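Local coordinates for Exo-beta-1,4-mannosidase (Rhizomucor miehei, PDB 4LYP), which probably hydrolyses beta-1,4-linked mannosides from non-reducing ends as a family 5 glycoside hydrolase built on a TIM barrel, with transglycosylation activity as well, at residues Thr288-Trp293 with Ile333-Phe338; Glu238-Pro243 with Gly266-Leu271; Tyr314-Leu319 with Phe372-Ser377; Gly59-Gln64 with Asn388-Gly393. All coordinates share one frame; numbering follows the deposited sequence.

Contact 1: residues Thr288-Trp293 with Ile333-Phe338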
# COMPACT_ATOMS: atom_id res chain seq x y z
N THR A 288 -10.92 -2.33 8.03
CA THR A 288 -9.66 -2.78 8.67
C THR A 288 -8.71 -3.36 7.64
O THR A 288 -9.17 -3.81 6.57
CB THR A 288 -9.94 -3.73 9.83
OG1 THR A 288 -10.34 -5.02 9.32
CG2 THR A 288 -11.08 -3.19 10.73
N THR A 289 -7.44 -3.38 7.96
CA THR A 289 -6.43 -3.92 7.07
C THR A 289 -5.50 -4.79 7.85
O THR A 289 -5.36 -4.68 9.05
CB THR A 289 -5.64 -2.88 6.31
OG1 THR A 289 -4.83 -2.09 7.21
CG2 THR A 289 -6.49 -1.98 5.48
N CYS A 290 -4.77 -5.66 7.09
CA CYS A 290 -3.61 -6.35 7.60
C CYS A 290 -2.57 -6.44 6.51
O CYS A 290 -2.90 -6.36 5.29
CB CYS A 290 -4.05 -7.74 8.18
SG CYS A 290 -4.79 -8.86 7.01
N HIS A 291 -1.31 -6.55 6.94
CA HIS A 291 -0.16 -6.72 6.04
C HIS A 291 0.56 -7.92 6.57
O HIS A 291 0.92 -7.98 7.76
CB HIS A 291 0.81 -5.56 6.15
CG HIS A 291 0.30 -4.19 5.76
ND1 HIS A 291 1.10 -3.09 5.70
CD2 HIS A 291 -0.95 -3.78 5.42
CE1 HIS A 291 0.37 -2.03 5.35
NE2 HIS A 291 -0.87 -2.41 5.18
N CYS A 292 0.83 -8.96 5.73
CA CYS A 292 1.45 -10.19 6.21
C CYS A 292 2.82 -10.37 5.54
O CYS A 292 2.88 -10.49 4.28
CB CYS A 292 0.54 -11.38 5.87
SG CYS A 292 1.28 -12.94 6.51
N TRP A 293 3.88 -10.38 6.35
CA TRP A 293 5.28 -10.38 5.85
C TRP A 293 6.13 -11.43 6.48
O TRP A 293 6.90 -11.18 7.40
CB TRP A 293 5.87 -8.98 6.00
CG TRP A 293 5.26 -8.01 5.04
CD1 TRP A 293 4.47 -6.93 5.27
CD2 TRP A 293 5.41 -8.12 3.61
NE1 TRP A 293 4.07 -6.34 4.05
CE2 TRP A 293 4.67 -7.08 3.05
CE3 TRP A 293 6.12 -9.01 2.77
CZ2 TRP A 293 4.65 -6.87 1.67
CZ3 TRP A 293 6.08 -8.83 1.42
CH2 TRP A 293 5.31 -7.79 0.88
N ILE A 333 -12.48 -6.40 6.21
CA ILE A 333 -11.00 -6.48 6.28
C ILE A 333 -10.46 -6.78 4.92
O ILE A 333 -11.02 -7.54 4.11
CB ILE A 333 -10.55 -7.56 7.30
CG1 ILE A 333 -9.03 -7.54 7.42
CG2 ILE A 333 -11.13 -8.96 7.00
CD1 ILE A 333 -8.52 -8.26 8.65
N VAL A 334 -9.33 -6.11 4.61
CA VAL A 334 -8.58 -6.33 3.37
C VAL A 334 -7.12 -6.65 3.79
O VAL A 334 -6.52 -5.95 4.59
CB VAL A 334 -8.58 -5.06 2.52
CG1 VAL A 334 -7.75 -5.27 1.23
CG2 VAL A 334 -10.00 -4.63 2.14
N MET A 335 -6.55 -7.73 3.20
CA MET A 335 -5.10 -7.98 3.37
C MET A 335 -4.39 -7.15 2.28
O MET A 335 -4.14 -7.62 1.13
CB MET A 335 -4.73 -9.45 3.27
CG MET A 335 -3.24 -9.62 3.43
SD MET A 335 -2.71 -11.33 3.81
CE MET A 335 -3.19 -12.18 2.35
N GLU A 336 -4.13 -5.89 2.62
CA GLU A 336 -3.75 -4.89 1.62
C GLU A 336 -2.23 -4.95 1.32
O GLU A 336 -1.79 -4.18 0.47
CB GLU A 336 -4.17 -3.48 2.02
CG GLU A 336 -3.33 -2.93 3.13
CD GLU A 336 -3.62 -1.49 3.50
OE1 GLU A 336 -4.52 -0.89 2.86
OE2 GLU A 336 -2.93 -0.98 4.41
N GLU A 337 -1.48 -5.81 2.01
CA GLU A 337 -0.10 -6.14 1.59
C GLU A 337 0.13 -7.58 1.95
O GLU A 337 -0.18 -8.02 3.08
CB GLU A 337 0.98 -5.36 2.34
CG GLU A 337 0.95 -3.85 2.11
CD GLU A 337 2.22 -3.18 2.62
OE1 GLU A 337 3.17 -3.87 3.04
OE2 GLU A 337 2.28 -1.91 2.61
N PHE A 338 0.86 -8.28 1.08
CA PHE A 338 1.56 -9.54 1.41
C PHE A 338 2.49 -9.83 0.27
O PHE A 338 2.26 -9.36 -0.87
CB PHE A 338 0.58 -10.72 1.65
CG PHE A 338 -0.07 -11.23 0.40
CD1 PHE A 338 -1.14 -10.57 -0.23
CD2 PHE A 338 0.46 -12.38 -0.21
CE1 PHE A 338 -1.67 -11.03 -1.43
CE2 PHE A 338 -0.11 -12.83 -1.42
CZ PHE A 338 -1.16 -12.18 -2.01

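Contact 2: residues Glu238-Pro243 with Gly266-Leu271. With GAI (guanidine), chain C.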
# COMPACT_ATOMS: atom_id res chain seq x y z
N GLU A 238 1.47 1.81 7.75
CA GLU A 238 2.07 1.10 8.91
C GLU A 238 2.45 2.01 10.09
O GLU A 238 3.57 1.94 10.57
CB GLU A 238 3.25 0.26 8.48
CG GLU A 238 2.90 -0.74 7.38
CD GLU A 238 3.96 -1.76 7.14
OE1 GLU A 238 5.06 -1.69 7.77
OE2 GLU A 238 3.70 -2.73 6.36
N PRO A 239 1.51 2.78 10.66
CA PRO A 239 1.85 3.40 11.94
C PRO A 239 2.30 2.35 12.96
O PRO A 239 1.72 1.28 13.02
CB PRO A 239 0.55 4.08 12.38
CG PRO A 239 -0.33 4.10 11.19
CD PRO A 239 0.10 2.96 10.30
N GLN A 240 3.33 2.64 13.76
CA GLN A 240 3.90 1.68 14.71
C GLN A 240 3.42 1.97 16.13
O GLN A 240 3.91 2.87 16.81
CB GLN A 240 5.43 1.70 14.62
CG GLN A 240 6.00 1.35 13.24
CD GLN A 240 5.67 -0.08 12.86
OE1 GLN A 240 6.15 -1.03 13.50
NE2 GLN A 240 4.80 -0.28 11.87
N GLU A 241 2.43 1.19 16.58
CA GLU A 241 1.87 1.36 17.95
C GLU A 241 1.52 2.82 18.23
O GLU A 241 1.89 3.34 19.31
CB GLU A 241 2.85 0.74 18.97
CG GLU A 241 2.96 -0.76 18.69
CD GLU A 241 3.18 -1.54 19.96
OE1 GLU A 241 2.23 -1.79 20.83
OE2 GLU A 241 4.31 -1.83 20.18
N ALA A 242 0.85 3.49 17.34
CA ALA A 242 0.43 4.87 17.53
C ALA A 242 -0.75 4.89 18.52
O ALA A 242 -1.54 3.94 18.60
CB ALA A 242 0.02 5.43 16.21
N PRO A 243 -0.92 6.00 19.26
CA PRO A 243 -1.99 6.01 20.26
C PRO A 243 -3.35 6.09 19.63
O PRO A 243 -3.56 6.73 18.55
CB PRO A 243 -1.68 7.24 21.09
CG PRO A 243 -0.82 8.06 20.22
CD PRO A 243 -0.09 7.18 19.29
N GLY A 266 -4.27 1.96 7.61
CA GLY A 266 -2.99 1.44 7.08
C GLY A 266 -2.24 0.50 7.97
O GLY A 266 -1.00 0.35 7.76
N LEU A 267 -2.90 -0.14 8.94
CA LEU A 267 -2.19 -0.95 9.89
C LEU A 267 -1.75 -2.30 9.34
O LEU A 267 -2.45 -2.93 8.53
CB LEU A 267 -3.09 -1.23 11.10
CG LEU A 267 -2.38 -1.51 12.40
CD1 LEU A 267 -1.80 -0.23 13.02
CD2 LEU A 267 -3.27 -2.28 13.39
N GLU A 268 -0.63 -2.78 9.89
CA GLU A 268 -0.17 -4.18 9.61
C GLU A 268 -1.07 -5.23 10.24
O GLU A 268 -1.22 -6.34 9.74
CB GLU A 268 1.22 -4.40 10.12
CG GLU A 268 2.35 -3.60 9.43
CD GLU A 268 3.53 -3.43 10.36
OE1 GLU A 268 4.57 -4.05 10.20
OE2 GLU A 268 3.39 -2.63 11.35
N SER A 269 -1.57 -4.93 11.47
CA SER A 269 -2.23 -5.93 12.30
C SER A 269 -1.28 -7.09 12.60
O SER A 269 -1.67 -8.26 12.56
CB SER A 269 -3.54 -6.39 11.71
OG SER A 269 -4.42 -5.29 11.57
N LYS A 270 -0.03 -6.79 12.94
CA LYS A 270 0.98 -7.80 13.16
C LYS A 270 1.10 -8.21 14.59
O LYS A 270 1.87 -9.12 14.90
CB LYS A 270 2.29 -7.40 12.62
CG LYS A 270 3.05 -6.39 13.28
CD LYS A 270 4.57 -6.32 12.73
CE LYS A 270 5.75 -7.24 13.03
NZ LYS A 270 7.06 -6.49 12.77
N LEU A 271 0.40 -7.52 15.50
CA LEU A 271 0.59 -7.72 16.96
C LEU A 271 -0.58 -8.48 17.54
O LEU A 271 -0.81 -9.63 17.13
CB LEU A 271 0.84 -6.33 17.61
CG LEU A 271 2.11 -5.63 17.06
CD1 LEU A 271 2.27 -4.24 17.70
CD2 LEU A 271 3.41 -6.43 17.24
C GAI C . 7.54 -3.45 6.25
N1 GAI C . 6.31 -3.74 5.83
N2 GAI C . 7.59 -2.79 7.43
N3 GAI C . 8.60 -3.69 5.57
O HOH W 1 1.14 -0.96 11.28
O HOH W 2 6.63 -3.30 11.86

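Contact 3: residues Tyr314-Leu319 with Phe372-Ser377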
# COMPACT_ATOMS: atom_id res chain seq x y z
N TYR A 314 1.48 -20.20 8.71
CA TYR A 314 1.42 -18.89 9.34
C TYR A 314 0.38 -18.03 8.63
O TYR A 314 -0.46 -17.41 9.27
CB TYR A 314 2.78 -18.21 9.33
CG TYR A 314 2.73 -16.90 10.07
CD1 TYR A 314 2.35 -15.71 9.42
CD2 TYR A 314 3.04 -16.85 11.42
CE1 TYR A 314 2.23 -14.52 10.08
CE2 TYR A 314 2.97 -15.63 12.10
CZ TYR A 314 2.52 -14.47 11.39
OH TYR A 314 2.39 -13.30 12.08
N MET A 315 0.43 -17.97 7.31
CA MET A 315 -0.55 -17.20 6.51
C MET A 315 -1.95 -17.70 6.81
O MET A 315 -2.86 -16.90 6.99
CB MET A 315 -0.20 -17.31 5.03
CG MET A 315 -1.32 -16.80 4.12
SD MET A 315 -1.64 -14.98 4.29
CE MET A 315 -0.33 -14.30 3.23
N HIS A 316 -2.17 -19.01 6.83
CA HIS A 316 -3.48 -19.50 7.12
C HIS A 316 -4.02 -19.00 8.46
O HIS A 316 -5.18 -18.55 8.55
CB HIS A 316 -3.41 -21.06 7.15
CG HIS A 316 -4.69 -21.67 7.52
ND1 HIS A 316 -5.07 -21.89 8.81
CD2 HIS A 316 -5.73 -22.07 6.71
CE1 HIS A 316 -6.30 -22.48 8.82
NE2 HIS A 316 -6.72 -22.54 7.54
N ASP A 317 -3.18 -19.13 9.50
CA ASP A 317 -3.63 -18.73 10.83
C ASP A 317 -3.78 -17.21 10.92
O ASP A 317 -4.63 -16.75 11.68
CB ASP A 317 -2.64 -19.26 11.91
CG ASP A 317 -2.61 -20.80 12.01
OD1 ASP A 317 -3.42 -21.45 11.37
OD2 ASP A 317 -1.68 -21.26 12.68
N PHE A 318 -2.97 -16.44 10.20
CA PHE A 318 -3.03 -14.98 10.19
C PHE A 318 -4.37 -14.53 9.58
O PHE A 318 -5.07 -13.70 10.12
CB PHE A 318 -1.85 -14.49 9.36
CG PHE A 318 -1.69 -13.00 9.38
CD1 PHE A 318 -0.97 -12.38 10.39
CD2 PHE A 318 -2.19 -12.22 8.35
CE1 PHE A 318 -0.74 -11.00 10.40
CE2 PHE A 318 -1.98 -10.85 8.37
CZ PHE A 318 -1.28 -10.24 9.38
N LEU A 319 -4.77 -15.14 8.45
CA LEU A 319 -6.04 -14.77 7.84
C LEU A 319 -7.20 -15.11 8.77
O LEU A 319 -8.13 -14.30 8.92
CB LEU A 319 -6.21 -15.50 6.48
CG LEU A 319 -5.31 -14.95 5.39
CD1 LEU A 319 -5.42 -15.89 4.16
CD2 LEU A 319 -5.72 -13.57 4.95
N PHE A 372 -4.73 -16.93 -1.64
CA PHE A 372 -5.87 -16.57 -2.46
C PHE A 372 -7.01 -17.53 -2.29
O PHE A 372 -8.16 -17.12 -2.18
CB PHE A 372 -5.42 -16.57 -3.93
CG PHE A 372 -4.58 -15.33 -4.32
CD1 PHE A 372 -4.64 -14.10 -3.65
CD2 PHE A 372 -3.73 -15.44 -5.45
CE1 PHE A 372 -3.91 -13.03 -4.10
CE2 PHE A 372 -3.03 -14.33 -5.89
CZ PHE A 372 -3.08 -13.14 -5.21
N ASN A 373 -6.76 -18.86 -2.32
CA ASN A 373 -7.84 -19.78 -2.20
C ASN A 373 -8.54 -19.67 -0.83
O ASN A 373 -9.77 -19.77 -0.73
CB ASN A 373 -7.36 -21.20 -2.39
CG ASN A 373 -7.04 -21.51 -3.85
OD1 ASN A 373 -7.52 -20.79 -4.76
ND2 ASN A 373 -6.30 -22.55 -4.06
N GLN A 374 -7.78 -19.37 0.22
CA GLN A 374 -8.38 -19.16 1.53
C GLN A 374 -9.23 -17.88 1.51
O GLN A 374 -10.32 -17.84 2.12
CB GLN A 374 -7.29 -19.13 2.61
CG GLN A 374 -7.90 -19.07 3.99
CD GLN A 374 -6.83 -19.11 5.06
OE1 GLN A 374 -5.63 -19.17 4.76
NE2 GLN A 374 -7.22 -19.04 6.34
N ILE A 375 -8.70 -16.80 0.92
CA ILE A 375 -9.45 -15.58 0.86
C ILE A 375 -10.77 -15.77 0.09
O ILE A 375 -11.82 -15.26 0.50
CB ILE A 375 -8.63 -14.43 0.26
CG1 ILE A 375 -7.49 -14.05 1.22
CG2 ILE A 375 -9.52 -13.21 -0.00
CD1 ILE A 375 -6.41 -13.21 0.56
N VAL A 376 -10.73 -16.52 -1.01
CA VAL A 376 -11.97 -16.74 -1.76
C VAL A 376 -12.98 -17.46 -0.84
O VAL A 376 -14.17 -17.10 -0.88
CB VAL A 376 -11.65 -17.61 -3.07
CG1 VAL A 376 -12.94 -18.10 -3.69
CG2 VAL A 376 -10.89 -16.68 -4.04
N SER A 377 -12.54 -18.45 -0.09
CA SER A 377 -13.44 -19.19 0.77
C SER A 377 -13.98 -18.28 1.88
O SER A 377 -15.21 -18.20 2.17
CB SER A 377 -12.69 -20.41 1.35
OG SER A 377 -13.59 -21.12 2.15

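Contact 4: residues Gly59-Gln64 with Asn388-Gly393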
# COMPACT_ATOMS: atom_id res chain seq x y z
N GLY A 59 -7.10 -6.72 -5.71
CA GLY A 59 -6.22 -5.59 -5.61
C GLY A 59 -4.76 -5.88 -5.89
O GLY A 59 -4.26 -7.02 -5.85
N ALA A 60 -4.07 -4.76 -6.10
CA ALA A 60 -2.57 -4.77 -6.16
C ALA A 60 -2.04 -3.54 -5.44
O ALA A 60 -2.77 -2.52 -5.32
CB ALA A 60 -2.07 -4.73 -7.61
N ASN A 61 -0.78 -3.56 -5.06
CA ASN A 61 -0.06 -2.33 -4.66
C ASN A 61 0.72 -1.80 -5.87
O ASN A 61 1.38 -2.55 -6.61
CB ASN A 61 0.93 -2.63 -3.55
CG ASN A 61 0.22 -2.76 -2.21
OD1 ASN A 61 -0.00 -1.74 -1.52
ND2 ASN A 61 -0.16 -3.98 -1.83
N TYR A 62 0.63 -0.48 -6.05
CA TYR A 62 1.29 0.23 -7.16
C TYR A 62 1.67 1.61 -6.65
O TYR A 62 1.26 2.66 -7.19
CB TYR A 62 0.33 0.28 -8.35
CG TYR A 62 0.96 0.70 -9.68
CD1 TYR A 62 1.98 -0.10 -10.25
CD2 TYR A 62 0.51 1.81 -10.39
CE1 TYR A 62 2.57 0.24 -11.47
CE2 TYR A 62 1.05 2.11 -11.61
CZ TYR A 62 2.07 1.35 -12.13
OH TYR A 62 2.61 1.74 -13.36
N TRP A 63 2.47 1.64 -5.60
CA TRP A 63 2.91 2.86 -4.93
C TRP A 63 3.79 3.72 -5.81
O TRP A 63 3.94 4.93 -5.56
CB TRP A 63 3.63 2.52 -3.62
CG TRP A 63 4.83 1.64 -3.89
CD1 TRP A 63 4.88 0.24 -3.97
CD2 TRP A 63 6.14 2.09 -4.30
NE1 TRP A 63 6.10 -0.16 -4.43
CE2 TRP A 63 6.89 0.92 -4.64
CE3 TRP A 63 6.72 3.37 -4.40
CZ2 TRP A 63 8.19 1.02 -5.12
CZ3 TRP A 63 8.04 3.45 -4.81
CH2 TRP A 63 8.75 2.31 -5.22
N GLN A 64 4.39 3.16 -6.88
CA GLN A 64 5.23 3.90 -7.81
C GLN A 64 4.46 4.58 -8.88
O GLN A 64 5.02 5.25 -9.74
CB GLN A 64 6.32 2.97 -8.40
CG GLN A 64 5.82 1.92 -9.41
CD GLN A 64 5.28 0.63 -8.85
OE1 GLN A 64 4.66 0.59 -7.75
NE2 GLN A 64 5.48 -0.45 -9.58
N ASN A 388 -4.48 -7.02 -1.61
CA ASN A 388 -3.63 -6.29 -2.55
C ASN A 388 -2.25 -6.89 -2.42
O ASN A 388 -1.53 -6.65 -1.42
CB ASN A 388 -3.54 -4.78 -2.28
CG ASN A 388 -4.86 -4.10 -2.24
OD1 ASN A 388 -5.66 -4.29 -1.32
ND2 ASN A 388 -5.13 -3.25 -3.26
N PHE A 389 -1.80 -7.73 -3.38
CA PHE A 389 -0.44 -8.26 -3.31
C PHE A 389 0.57 -7.10 -3.41
O PHE A 389 0.30 -6.06 -4.03
CB PHE A 389 -0.19 -9.32 -4.38
CG PHE A 389 -0.22 -8.80 -5.79
CD1 PHE A 389 0.97 -8.36 -6.40
CD2 PHE A 389 -1.37 -8.74 -6.54
CE1 PHE A 389 0.99 -7.81 -7.69
CE2 PHE A 389 -1.39 -8.23 -7.82
CZ PHE A 389 -0.21 -7.80 -8.41
N TRP A 390 1.71 -7.31 -2.73
CA TRP A 390 2.80 -6.31 -2.74
C TRP A 390 3.98 -6.95 -3.48
O TRP A 390 4.57 -7.88 -2.97
CB TRP A 390 3.19 -5.97 -1.32
CG TRP A 390 4.34 -4.99 -1.32
CD1 TRP A 390 5.69 -5.23 -1.63
CD2 TRP A 390 4.22 -3.57 -1.12
NE1 TRP A 390 6.38 -4.06 -1.62
CE2 TRP A 390 5.53 -3.00 -1.35
CE3 TRP A 390 3.15 -2.70 -0.78
CZ2 TRP A 390 5.79 -1.62 -1.19
CZ3 TRP A 390 3.41 -1.33 -0.67
CH2 TRP A 390 4.72 -0.80 -0.86
N ALA A 391 4.26 -6.46 -4.72
CA ALA A 391 3.64 -5.32 -5.39
C ALA A 391 3.88 -5.57 -6.90
O ALA A 391 4.74 -6.34 -7.28
CB ALA A 391 4.22 -3.98 -4.98
N TYR A 392 3.13 -4.86 -7.73
CA TYR A 392 3.27 -5.07 -9.17
C TYR A 392 4.48 -4.32 -9.71
O TYR A 392 4.59 -3.13 -9.56
CB TYR A 392 2.00 -4.65 -9.91
CG TYR A 392 2.02 -5.11 -11.37
CD1 TYR A 392 2.17 -6.47 -11.67
CD2 TYR A 392 1.92 -4.21 -12.42
CE1 TYR A 392 2.19 -6.89 -12.97
CE2 TYR A 392 1.92 -4.65 -13.75
CZ TYR A 392 2.07 -6.02 -13.99
OH TYR A 392 2.13 -6.49 -15.29
N GLY A 393 5.40 -5.06 -10.31
CA GLY A 393 6.59 -4.47 -10.95
C GLY A 393 6.41 -4.15 -12.39
O GLY A 393 7.10 -3.29 -12.94
O HOH W 3 -4.38 -9.47 -4.26
O HOH W 4 6.52 -0.57 -12.34

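Contact 1: residues Thr288-Trp293 with Ile333-Phe338
Adjacent parallel strands of the TIM barrel, Thr288-Cys292 and Ile333-Phe338, meet here, and their C-terminal ends carry Trp293, of the guanidine pocket, and Glu337 into what is probably the active site. The backbones are laced by bonds such as Cys290 N to Val334 O (3.1 Å) and Cys292 N to Glu337 O (3.0 Å). Two glutamates of the neighbouring strand meet His291 differently. At the ring edge its NE2 donates to the anti lone pair of Glu336 OE2 (2.6 Å, 174°), with the oxygen in the ring plane; ND1 bonds Glu238. Over one ring face lies Glu337, its CG 3.6 Å from the ring centroid in a CH-pi contact and its carboxylate nearly parallel to the ring. With CG set beside the backbone N (chi1 -64°) and an extended chain beyond, Glu337 runs across that face; Arg97 forms a salt bridge with its OE2. The bond from Trp293 NE1 to Glu337 OE1 is doubtful, as the position of OE1 is uncertain. Away from the pocket, Cys290 SG rests on Met335 CB (3.8 Å), and Cys292 CB touches Met335 SD. Helix 308-329 covers this sulfur-rich side through Phe318, while strand 386-394 continues the barrel beyond Ile333-Phe338, pairing Met335 with Asn388.

Contact 2: residues Glu238-Pro243 with Gly266-Leu271
Glu268 OE2 receives a hydrogen bond from Gln240 NE2 (2.8 Å), which reaches it from above the carboxylate plane. The same NE2 gives a straight bond (173°) to the carbonyl O of Glu238, and the two acceptors fix the rotation of the amide. Alongside, Glu238 N donates to Gly266 O at 2.9 Å. Two waters close the polar network: one links Pro239 O with Glu268 N and OE2, the other joins Gln240 OE1 to Glu268 OE1. Glu238 and Glu268 stack their carboxylates only 16° from parallel, with Glu238 OE1 and Glu268 OE1 3.4 Å apart. Guanidine grips the Glu238 carboxylate, N2 donating to OE1 (2.8 Å) and N1 to OE2 (2.8 Å); Trp153 and His291 bind the same group. An extended chain beyond CG (chi2 -168°) carries Glu238 out to the ligand. Farther out the packing is thin: Leu267 CD1 lies against Pro239 O, and Leu271 CD1 crosses Glu241 at its CD (3.6 Å), while Glu241 OE1 pairs with Arg278. Both loops follow barrel strands, 230-234 and 262-264, at the C-terminal end of the strands, where TIM-barrel active sites form; Glu238 is consistent with the acid/base of family 5, where that glutamate follows an asparagine.

Contact 3: residues Tyr314-Leu319 with Phe372-Ser377
Gln374 reaches from helix 362-380 to the backbone of helix 308-329 and supplies most of what holds these two segments together. Their axes run nearly parallel, 22° apart, but stay 10.5 Å from each other, so the gap is bridged by long side chains. CG of Gln374 stands anti to the backbone N (chi1 -173°) and the chain is fully extended, which brings the amide up to the far helix. There NE2 donates to His316 O at 3.0 Å, in the carbonyl plane and on a lone pair, with an angle of 165° at the hydrogen. The amide nitrogen also sits over one face of the His316 ring, 3.3 Å above the plane and off toward the rim at CD2, with the ring and amide planes moderately tilted.

The tight part lies on the inner side. Leu319 slides past Gln374 in the opposite direction, its CD1 3.3 Å from Gln374 OE1, and the same methyl meets Ile375 CG1 at 4.0 Å. Met335 of the barrel strand lies beneath both Leu319 and Ile375. On the exposed side the contact thins out to His316, whose ring ND1 turns instead to its neighbour Asp317 and bonds OD1 almost straight, at the ring edge and away from the Gln374 amide.

Chemically the contact is a polar clasp over a small apolar base. The carbonyl of His316 takes a side-chain donor from the other helix, and the bond to Asp317 would probably hold the imidazole in the orientation that receives the amide, perhaps raising its basicity.

Contact 4: residues Gly59-Gln64 with Asn388-Gly393
Trp63 and Trp390 set their indoles almost parallel, at 8°, but slid apart so that the rings barely overlap, with Trp63 CD1 3.3 Å from Trp390 CH2. They line the seam where the first barrel strand, 53-61, meets the last, 386-394, in parallel, closing the TIM barrel. Gln64 OE1 lies over one face of the Trp63 ring, toward its rim; Ala391 CB lies over one face of Trp390 and at the edge of Trp63. Farther down, one face of the Phe389 ring is covered by Ala60 CA, and Ala60 CB touches Phe389 CE2 (3.6 Å). A cis peptide precedes Ala391, and beyond it Tyr392 N regains Asn61 O (3.1 Å). Two donors converge on Phe389 O: Asn61 N comes nearly along the C=O axis (2.9 Å), and Asn61 ND2 approaches from above the carbonyl plane (3.1 Å). Because Asn61 CG sits beside its own backbone N (chi1 -78°), the amide folds back over the carbonyl; ND2 also donates to Glu336 O, and OD1 bonds Arg97. Asn388 ND2, which is shared with Asn95, reaches Ala60 O (3.2 Å) from above the plane. At the far end Gln64 NE2 donates to Tyr392 O at 2.8 Å, nearly in line with the carbonyl.

Overall arrangement
From the N terminus, Gly59-Gln64 waits through more than three hundred residues until Asn388-Gly393 completes contact 4, the longest loop of the four and the seam of the barrel. Contacts 1, 2 and 3 all nest within it. Contact 2 closes first, joining the loops after strands 230-234 and 262-264, before contact 1 opens. Contacts 1 and 3 cross: helix 308-329 lies between the two strands of contact 1, and its partner helix 362-380 follows them. Contact 1 touches the other three, contact 2 through His291 and Glu238, contact 4 through Glu336 and Asn61, and contact 3 through Cys292 on Phe318 and Met335 on Met315, tying pocket, barrel wall and helical layer together; Ser269 of contact 2 also meets Phe318.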